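Side-chain contacts in protein insensitive (Drosophila melanogaster, PDB 4IX7), which binds palindromic DNA through its BEN domain to repress neural-development genes and acts as a corepressor for Suppressor of Hairless, inhibiting Notch signalling: residues L29-L34 / K89-A94; V36-R41 / Q74-A79. One frame throughout, in Å; residues are numbered along the deposited sequence. Where two conformers were deposited one is given.

Interaction 1: residues L29-L34 / K89-A94; sequences LATRKL and KEVRNA. With nucleotides of chain B; nucleotides of chain A.
Of segments 29-34 and 89-94, on helices 27-38 and 88-112, T31 and A94 have the nearest CA atoms, 6.5 Å apart. This is close helix-helix packing in the core of the BEN domain, made possible by small side chains on both helices. T31 turns both its branches to use. Its chi1 of -59° sets CG2 anti to the backbone N, and CG2 meets A94 CB at 3.8 Å. OG1 lies beside the backbone N, from where it hydrogen-bonds back to the carbonyl oxygen of C27, one turn earlier. With its polar demand met inside its own helix, OG1 can lie at van der Waals distance from V91 CG1, 3.8 Å away. A β-branched threonine therefore suits a buried position that also needs a methyl. A serine here would probably keep the bond to C27 but leave A94 CB without its methyl partner, opening a gap between the helices. V80 of helix 70-84 touches both T31 and V91, bringing a third helix to the contact.

One residue on, R32 works on the DNA. It was modelled in two conformers; in one of them the chain runs extended from CG to NE, and NE donates to OP2 of DC4 of chain B at 3.0 Å, with a bent N-H...O angle of 136°. In this conformer NH2 makes a weak bond to OP2 of DT3 of chain B, while NH1 forms a salt bridge with D101, which should help hold the guanidinium's orientation. Over one guanidinium face, offset toward its rim, C2' of DT3 of chain B lies 3.4 Å above the plane.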
loop_
_atom_site.group_PDB
_atom_site.type_symbol
_atom_site.label_atom_id
_atom_site.label_comp_id
_atom_site.label_asym_id
_atom_site.label_seq_id
_atom_site.Cartn_x
_atom_site.Cartn_y
_atom_site.Cartn_z
ATOM N N LEU C 29 -3.744 -9.635 -9.968
ATOM C CA LEU C 29 -3.406 -10.476 -11.104
ATOM C C LEU C 29 -4.086 -9.952 -12.369
ATOM O O LEU C 29 -3.498 -9.989 -13.445
ATOM C CB LEU C 29 -3.795 -11.923 -10.830
ATOM C CG LEU C 29 -3.014 -12.595 -9.699
ATOM C CD1 LEU C 29 -3.529 -14.019 -9.505
ATOM C CD2 LEU C 29 -1.526 -12.596 -10.004
ATOM N N ALA C 30 -5.310 -9.453 -12.234
ATOM C CA ALA C 30 -6.015 -8.885 -13.382
ATOM C C ALA C 30 -5.242 -7.685 -13.929
ATOM O O ALA C 30 -5.055 -7.539 -15.143
ATOM C CB ALA C 30 -7.432 -8.483 -12.993
ATOM N N THR C 31 -4.774 -6.847 -13.009
ATOM C CA THR C 31 -4.015 -5.651 -13.351
ATOM C C THR C 31 -2.711 -6.028 -14.053
ATOM O O THR C 31 -2.364 -5.465 -15.093
ATOM C CB THR C 31 -3.746 -4.823 -12.088
ATOM O OG1 THR C 31 -5.003 -4.466 -11.508
ATOM C CG2 THR C 31 -2.992 -3.541 -12.418
ATOM N N ARG C 32 -1.997 -7.005 -13.506
ATOM C CA ARG C 32 -0.743 -7.449 -14.108
ATOM C C ARG C 32 -0.957 -7.946 -15.530
ATOM O O ARG C 32 -0.178 -7.631 -16.430
ATOM C CB ARG C 32 -0.085 -8.546 -13.261
ATOM C CG ARG C 32 0.455 -8.057 -11.929
ATOM C CD ARG C 32 0.959 -9.214 -11.069
ATOM N NE ARG C 32 1.559 -8.705 -9.842
ATOM C CZ ARG C 32 2.848 -8.413 -9.707
ATOM N NH1 ARG C 32 3.301 -7.934 -8.556
ATOM N NH2 ARG C 32 3.686 -8.604 -10.718
ATOM N N LYS C 33 -2.018 -8.724 -15.739
ATOM C CA LYS C 33 -2.263 -9.268 -17.072
ATOM C C LYS C 33 -2.538 -8.163 -18.078
ATOM O O LYS C 33 -2.012 -8.184 -19.192
ATOM C CB LYS C 33 -3.410 -10.280 -17.069
ATOM C CG LYS C 33 -3.647 -10.942 -18.425
ATOM C CD LYS C 33 -2.381 -11.626 -18.943
ATOM C CE LYS C 33 -2.701 -12.604 -20.071
ATOM N NZ LYS C 33 -1.491 -13.297 -20.608
ATOM N N LEU C 34 -3.360 -7.193 -17.688
ATOM C CA LEU C 34 -3.641 -6.080 -18.589
ATOM C C LEU C 34 -2.349 -5.328 -18.892
ATOM O O LEU C 34 -2.094 -4.970 -20.040
ATOM C CB LEU C 34 -4.693 -5.140 -17.989
ATOM C CG LEU C 34 -6.109 -5.717 -17.872
ATOM C CD1 LEU C 34 -6.995 -4.808 -17.033
ATOM C CD2 LEU C 34 -6.704 -5.899 -19.262
ATOM N N LYS C 89 -7.157 3.132 -5.751
ATOM C CA LYS C 89 -5.868 3.045 -5.067
ATOM C C LYS C 89 -5.282 1.621 -5.115
ATOM O O LYS C 89 -4.079 1.436 -5.320
ATOM C CB LYS C 89 -5.992 3.521 -3.618
ATOM C CG LYS C 89 -4.679 3.478 -2.867
ATOM C CD LYS C 89 -4.832 3.924 -1.420
ATOM C CE LYS C 89 -3.509 3.762 -0.675
ATOM N NZ LYS C 89 -3.549 4.343 0.698
ATOM N N GLU C 90 -6.141 0.624 -4.935
ATOM C CA GLU C 90 -5.740 -0.776 -4.972
ATOM C C GLU C 90 -5.179 -1.140 -6.348
ATOM O O GLU C 90 -4.179 -1.845 -6.449
ATOM C CB GLU C 90 -6.948 -1.658 -4.649
ATOM C CG GLU C 90 -6.633 -3.097 -4.334
ATOM C CD GLU C 90 -7.865 -3.837 -3.846
ATOM O OE1 GLU C 90 -8.791 -3.158 -3.343
ATOM O OE2 GLU C 90 -7.914 -5.081 -3.977
ATOM N N VAL C 91 -5.817 -0.639 -7.401
ATOM C CA VAL C 91 -5.330 -0.901 -8.748
ATOM C C VAL C 91 -3.991 -0.211 -8.965
ATOM O O VAL C 91 -3.064 -0.807 -9.499
ATOM C CB VAL C 91 -6.335 -0.455 -9.818
ATOM C CG1 VAL C 91 -5.812 -0.802 -11.195
ATOM C CG2 VAL C 91 -7.677 -1.139 -9.579
ATOM N N ARG C 92 -3.886 1.049 -8.555
ATOM C CA ARG C 92 -2.643 1.786 -8.734
ATOM C C ARG C 92 -1.488 1.107 -8.002
ATOM O O ARG C 92 -0.366 1.047 -8.513
ATOM C CB ARG C 92 -2.813 3.245 -8.288
ATOM C CG ARG C 92 -3.624 4.065 -9.275
ATOM C CD ARG C 92 -3.903 5.476 -8.775
ATOM N NE ARG C 92 -4.380 6.313 -9.868
ATOM C CZ ARG C 92 -3.608 7.154 -10.547
ATOM N NH1 ARG C 92 -2.328 7.289 -10.225
ATOM N NH2 ARG C 92 -4.120 7.869 -11.539
ATOM N N ASN C 93 -1.763 0.582 -6.805
ATOM C CA ASN C 93 -0.724 -0.117 -6.060
ATOM C C ASN C 93 -0.237 -1.349 -6.806
ATOM O O ASN C 93 0.961 -1.644 -6.827
ATOM C CB ASN C 93 -1.174 -0.499 -4.654
ATOM C CG ASN C 93 -0.096 -1.227 -3.896
ATOM O OD1 ASN C 93 -0.224 -2.418 -3.602
ATOM N ND2 ASN C 93 1.002 -0.527 -3.607
ATOM N N ALA C 94 -1.158 -2.058 -7.450
ATOM C CA ALA C 94 -0.756 -3.200 -8.256
ATOM C C ALA C 94 0.134 -2.789 -9.426
ATOM O O ALA C 94 1.088 -3.498 -9.755
ATOM C CB ALA C 94 -1.979 -3.966 -8.744
ATOM P P DT B 3 3.136 -12.627 -12.264
ATOM O OP1 DT B 3 1.875 -13.155 -12.834
ATOM O OP2 DT B 3 3.715 -11.352 -12.707
ATOM O "O5'" DT B 3 2.940 -12.513 -10.676
ATOM C "C5'" DT B 3 2.359 -13.607 -10.019
ATOM C "C4'" DT B 3 2.363 -13.323 -8.534
ATOM O "O4'" DT B 3 3.735 -13.323 -8.072
ATOM C "C3'" DT B 3 1.783 -11.969 -8.138
ATOM O "O3'" DT B 3 0.674 -12.211 -7.260
ATOM C "C2'" DT B 3 2.950 -11.243 -7.475
ATOM C "C1'" DT B 3 3.832 -12.385 -7.011
ATOM N N1 DT B 3 5.269 -12.065 -6.859
ATOM C C2 DT B 3 5.911 -12.443 -5.691
ATOM O O2 DT B 3 5.341 -13.003 -4.764
ATOM N N3 DT B 3 7.244 -12.122 -5.648
ATOM C C4 DT B 3 7.986 -11.517 -6.642
ATOM O O4 DT B 3 9.182 -11.281 -6.501
ATOM C C5 DT B 3 7.259 -11.165 -7.835
ATOM C C7 DT B 3 7.960 -10.490 -8.976
ATOM C C6 DT B 3 5.958 -11.466 -7.896
ATOM P P DC B 4 -0.192 -10.991 -6.688
ATOM O OP1 DC B 4 -1.554 -11.494 -6.389
ATOM O OP2 DC B 4 0.001 -9.826 -7.580
ATOM O "O5'" DC B 4 0.550 -10.621 -5.334
ATOM C "C5'" DC B 4 0.611 -11.611 -4.317
ATOM C "C4'" DC B 4 1.536 -11.121 -3.228
ATOM O "O4'" DC B 4 2.866 -10.963 -3.763
ATOM C "C3'" DC B 4 1.191 -9.737 -2.684
ATOM O "O3'" DC B 4 0.580 -9.973 -1.427
ATOM C "C2'" DC B 4 2.530 -9.004 -2.564
ATOM C "C1'" DC B 4 3.547 -10.082 -2.893
ATOM N N1 DC B 4 4.734 -9.605 -3.649
ATOM C C2 DC B 4 5.999 -9.672 -3.056
ATOM O O2 DC B 4 6.088 -10.127 -1.913
ATOM N N3 DC B 4 7.075 -9.235 -3.747
ATOM C C4 DC B 4 6.927 -8.743 -4.986
ATOM N N4 DC B 4 8.023 -8.320 -5.641
ATOM C C5 DC B 4 5.638 -8.649 -5.601
ATOM C C6 DC B 4 4.581 -9.087 -4.904
ATOM P P DC A 5 -4.696 7.563 0.524
ATOM O OP1 DC A 5 -5.819 7.593 -0.441
ATOM O OP2 DC A 5 -4.466 6.382 1.366
ATOM O "O5'" DC A 5 -3.323 7.832 -0.257
ATOM C "C5'" DC A 5 -3.202 8.992 -1.033
ATOM C "C4'" DC A 5 -1.764 9.109 -1.491
ATOM O "O4'" DC A 5 -0.916 9.387 -0.355
ATOM C "C3'" DC A 5 -1.190 7.830 -2.076
ATOM O "O3'" DC A 5 -1.321 7.973 -3.464
ATOM C "C2'" DC A 5 0.278 7.840 -1.650
ATOM C "C1'" DC A 5 0.397 9.088 -0.793
ATOM N N1 DC A 5 1.211 8.923 0.411
ATOM C C2 DC A 5 2.482 9.494 0.472
ATOM O O2 DC A 5 2.910 10.095 -0.527
ATOM N N3 DC A 5 3.203 9.356 1.609
ATOM C C4 DC A 5 2.702 8.680 2.648
ATOM N N4 DC A 5 3.462 8.576 3.744
ATOM C C5 DC A 5 1.403 8.091 2.598
ATOM C C6 DC A 5 0.696 8.241 1.475
#

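Interaction 2: residues V36-R41 / Q74-A79. With nucleotides of chain B.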
loop_
_atom_site.group_PDB
_atom_site.type_symbol
_atom_site.label_atom_id
_atom_site.label_comp_id
_atom_site.label_asym_id
_atom_site.label_seq_id
_atom_site.Cartn_x
_atom_site.Cartn_y
_atom_site.Cartn_z
ATOM N N VAL C 36 0.852 -6.306 -18.992
ATOM C CA VAL C 36 1.784 -6.958 -19.908
ATOM C C VAL C 36 1.188 -7.163 -21.291
ATOM O O VAL C 36 1.899 -7.533 -22.226
ATOM C CB VAL C 36 2.324 -8.291 -19.352
ATOM C CG1 VAL C 36 3.094 -8.025 -18.059
ATOM C CG2 VAL C 36 1.188 -9.304 -19.155
ATOM N N THR C 37 -0.117 -6.934 -21.413
ATOM C CA THR C 37 -0.775 -6.984 -22.716
ATOM C C THR C 37 -0.677 -5.634 -23.424
ATOM O O THR C 37 -0.508 -5.566 -24.647
ATOM C CB THR C 37 -2.259 -7.406 -22.577
ATOM O OG1 THR C 37 -2.329 -8.672 -21.907
ATOM C CG2 THR C 37 -2.905 -7.559 -23.957
ATOM N N ILE C 38 -0.727 -4.562 -22.641
ATOM C CA ILE C 38 -0.846 -3.202 -23.163
ATOM C C ILE C 38 0.519 -2.520 -23.321
ATOM O O ILE C 38 0.718 -1.707 -24.236
ATOM C CB ILE C 38 -1.774 -2.372 -22.249
ATOM C CG1 ILE C 38 -3.219 -2.859 -22.401
ATOM C CG2 ILE C 38 -1.663 -0.881 -22.526
ATOM C CD1 ILE C 38 -4.105 -2.471 -21.233
ATOM N N PHE C 39 1.461 -2.878 -22.451
ATOM C CA PHE C 39 2.805 -2.293 -22.448
ATOM C C PHE C 39 3.852 -3.378 -22.630
ATOM O O PHE C 39 3.695 -4.479 -22.099
ATOM C CB PHE C 39 3.085 -1.617 -21.099
ATOM C CG PHE C 39 2.173 -0.466 -20.773
ATOM C CD1 PHE C 39 2.357 0.771 -21.370
ATOM C CD2 PHE C 39 1.156 -0.614 -19.844
ATOM C CE1 PHE C 39 1.521 1.846 -21.058
ATOM C CE2 PHE C 39 0.320 0.459 -19.517
ATOM C CZ PHE C 39 0.504 1.688 -20.126
ATOM N N ASP C 40 4.931 -3.088 -23.356
ATOM C CA ASP C 40 6.036 -4.043 -23.369
ATOM C C ASP C 40 6.784 -4.022 -22.029
ATOM O O ASP C 40 6.667 -3.060 -21.255
ATOM C CB ASP C 40 6.965 -3.867 -24.583
ATOM C CG ASP C 40 7.575 -2.486 -24.684
ATOM O OD1 ASP C 40 8.014 -1.931 -23.661
ATOM O OD2 ASP C 40 7.654 -1.965 -25.825
ATOM N N ARG C 41 7.519 -5.090 -21.732
ATOM C CA ARG C 41 8.163 -5.211 -20.425
ATOM C C ARG C 41 9.179 -4.101 -20.210
ATOM O O ARG C 41 9.349 -3.624 -19.088
ATOM C CB ARG C 41 8.847 -6.574 -20.241
ATOM C CG ARG C 41 7.960 -7.772 -20.464
ATOM C CD ARG C 41 6.724 -7.777 -19.588
ATOM N NE ARG C 41 5.931 -8.966 -19.901
ATOM C CZ ARG C 41 5.867 -10.055 -19.143
ATOM N NH1 ARG C 41 6.508 -10.111 -17.981
ATOM N NH2 ARG C 41 5.123 -11.079 -19.538
ATOM N N GLN C 74 -5.498 5.043 -17.122
ATOM C CA GLN C 74 -6.873 5.380 -16.763
ATOM C C GLN C 74 -7.825 4.269 -17.201
ATOM O O GLN C 74 -8.744 3.908 -16.467
ATOM C CB GLN C 74 -7.287 6.703 -17.402
ATOM C CG GLN C 74 -8.594 7.250 -16.865
ATOM C CD GLN C 74 -9.061 8.490 -17.615
ATOM O OE1 GLN C 74 -8.426 8.923 -18.581
ATOM N NE2 GLN C 74 -10.175 9.064 -17.175
ATOM N N ASP C 75 -7.587 3.708 -18.384
ATOM C CA ASP C 75 -8.431 2.628 -18.883
ATOM C C ASP C 75 -8.269 1.347 -18.074
ATOM O O ASP C 75 -9.251 0.648 -17.811
ATOM C CB ASP C 75 -8.161 2.355 -20.362
ATOM C CG ASP C 75 -8.878 3.338 -21.274
ATOM O OD1 ASP C 75 -9.725 4.117 -20.778
ATOM O OD2 ASP C 75 -8.594 3.311 -22.487
ATOM N N ILE C 76 -7.035 1.035 -17.682
ATOM C CA ILE C 76 -6.797 -0.147 -16.866
ATOM C C ILE C 76 -7.516 -0.006 -15.535
ATOM O O ILE C 76 -8.168 -0.942 -15.074
ATOM C CB ILE C 76 -5.292 -0.391 -16.645
ATOM C CG1 ILE C 76 -4.648 -0.808 -17.973
ATOM C CG2 ILE C 76 -5.058 -1.454 -15.557
ATOM C CD1 ILE C 76 -3.139 -0.839 -17.923
ATOM N N ILE C 77 -7.424 1.174 -14.931
ATOM C CA ILE C 77 -8.109 1.429 -13.664
ATOM C C ILE C 77 -9.619 1.316 -13.856
ATOM O O ILE C 77 -10.305 0.698 -13.046
ATOM C CB ILE C 77 -7.731 2.803 -13.090
ATOM C CG1 ILE C 77 -6.255 2.815 -12.689
ATOM C CG2 ILE C 77 -8.605 3.141 -11.901
ATOM C CD1 ILE C 77 -5.722 4.220 -12.360
ATOM N N PHE C 78 -10.129 1.887 -14.942
ATOM C CA PHE C 78 -11.552 1.777 -15.246
ATOM C C PHE C 78 -11.997 0.319 -15.306
ATOM O O PHE C 78 -12.974 -0.070 -14.658
ATOM C CB PHE C 78 -11.884 2.483 -16.565
ATOM C CG PHE C 78 -13.340 2.424 -16.931
ATOM C CD1 PHE C 78 -14.201 3.441 -16.552
ATOM C CD2 PHE C 78 -13.845 1.358 -17.663
ATOM C CE1 PHE C 78 -15.544 3.393 -16.888
ATOM C CE2 PHE C 78 -15.190 1.302 -17.999
ATOM C CZ PHE C 78 -16.038 2.324 -17.614
ATOM N N ALA C 79 -11.278 -0.490 -16.078
ATOM C CA ALA C 79 -11.674 -1.876 -16.276
ATOM C C ALA C 79 -11.619 -2.683 -14.976
ATOM O O ALA C 79 -12.556 -3.416 -14.648
ATOM C CB ALA C 79 -10.806 -2.524 -17.327
ATOM O "O5'" DG B 1 6.775 -15.548 -20.860
ATOM C "C5'" DG B 1 7.652 -16.215 -19.960
ATOM C "C4'" DG B 1 8.589 -15.223 -19.300
ATOM O "O4'" DG B 1 9.365 -14.492 -20.274
ATOM C "C3'" DG B 1 7.882 -14.102 -18.562
ATOM O "O3'" DG B 1 7.561 -14.625 -17.307
ATOM C "C2'" DG B 1 8.961 -13.043 -18.445
ATOM C "C1'" DG B 1 9.664 -13.191 -19.786
ATOM N N9 DG B 1 9.267 -12.257 -20.835
ATOM C C8 DG B 1 8.141 -12.364 -21.608
ATOM N N7 DG B 1 8.036 -11.412 -22.492
ATOM C C5 DG B 1 9.168 -10.643 -22.308
ATOM C C6 DG B 1 9.584 -9.477 -22.993
ATOM O O6 DG B 1 9.005 -8.895 -23.917
ATOM N N1 DG B 1 10.790 -8.989 -22.509
ATOM C C2 DG B 1 11.500 -9.568 -21.488
ATOM N N2 DG B 1 12.640 -8.945 -21.164
ATOM N N3 DG B 1 11.122 -10.665 -20.829
ATOM C C4 DG B 1 9.944 -11.147 -21.290
#
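In I38 and I76 alike, chi1 (-70° and -69°) sets CG1 beside the backbone N, and an extended chi2 carries CD1 outward, so that the two isoleucines reach toward each other tip to tip. I38 CD1 touches I76 CG1 at 3.7 Å and I76 CD1 at 3.8 Å. Isoleucine suits the place because its CG1-CD1 arm is long enough to span backbones this far apart, the CA atoms of I38 and I76 being 9.2 Å distant, while branching at CB limits its rotation. F39, the first residue to leave the helical conformation, adds its ring: CE2 meets I76 CD1 at 4.0 Å, with the methyl at the ring edge and near its plane. I38 CG2 lies over one face of the same ring, offset toward the rim.

Beyond the turn, D40 is the N-cap of the next helix, and R41 reaches the DNA. R41 bends at chi2, laying CG over the base of DG1 of chain B, 3.5 Å from C6. V36 CG1 sits 3.5 Å above the centre of one guanidinium face, and C8 of DG1 of chain B lies over the opposite face, offset toward its rim. NH1 pairs with E102 and with a DNA phosphate.

This apolar contact is part of the BEN-domain core and joins the end of helix 27-38, with F39 just beyond it, to helix 70-84, where F39 also packs on K72 and I73, while V14 of strand 13-15 and the loop residues I7 and T12 lie against I38.

In the fold
From the N terminus, the chain passes strands 4-6 and 13-15 before reaching helix 27-38, which, with F39 just after it, supplies the first partner of both contacts. Interaction 2 closes a loop of 32 residues when helix 70-84 returns against the end of that helix. Interaction 1 closes the wider loop of 54 residues when helix 88-112 arrives, so interaction 2 is nested inside it and the two do not cross. Their centres lie 9 Å apart. I76 and I77 of helix 70-84 bridge them: I76 packs on T31 and L34, I77 on V91 and R92. Together they tie three helices into one core, whose first helix, through R32, and the start of helix 41-46, through R41, meet DNA chain B.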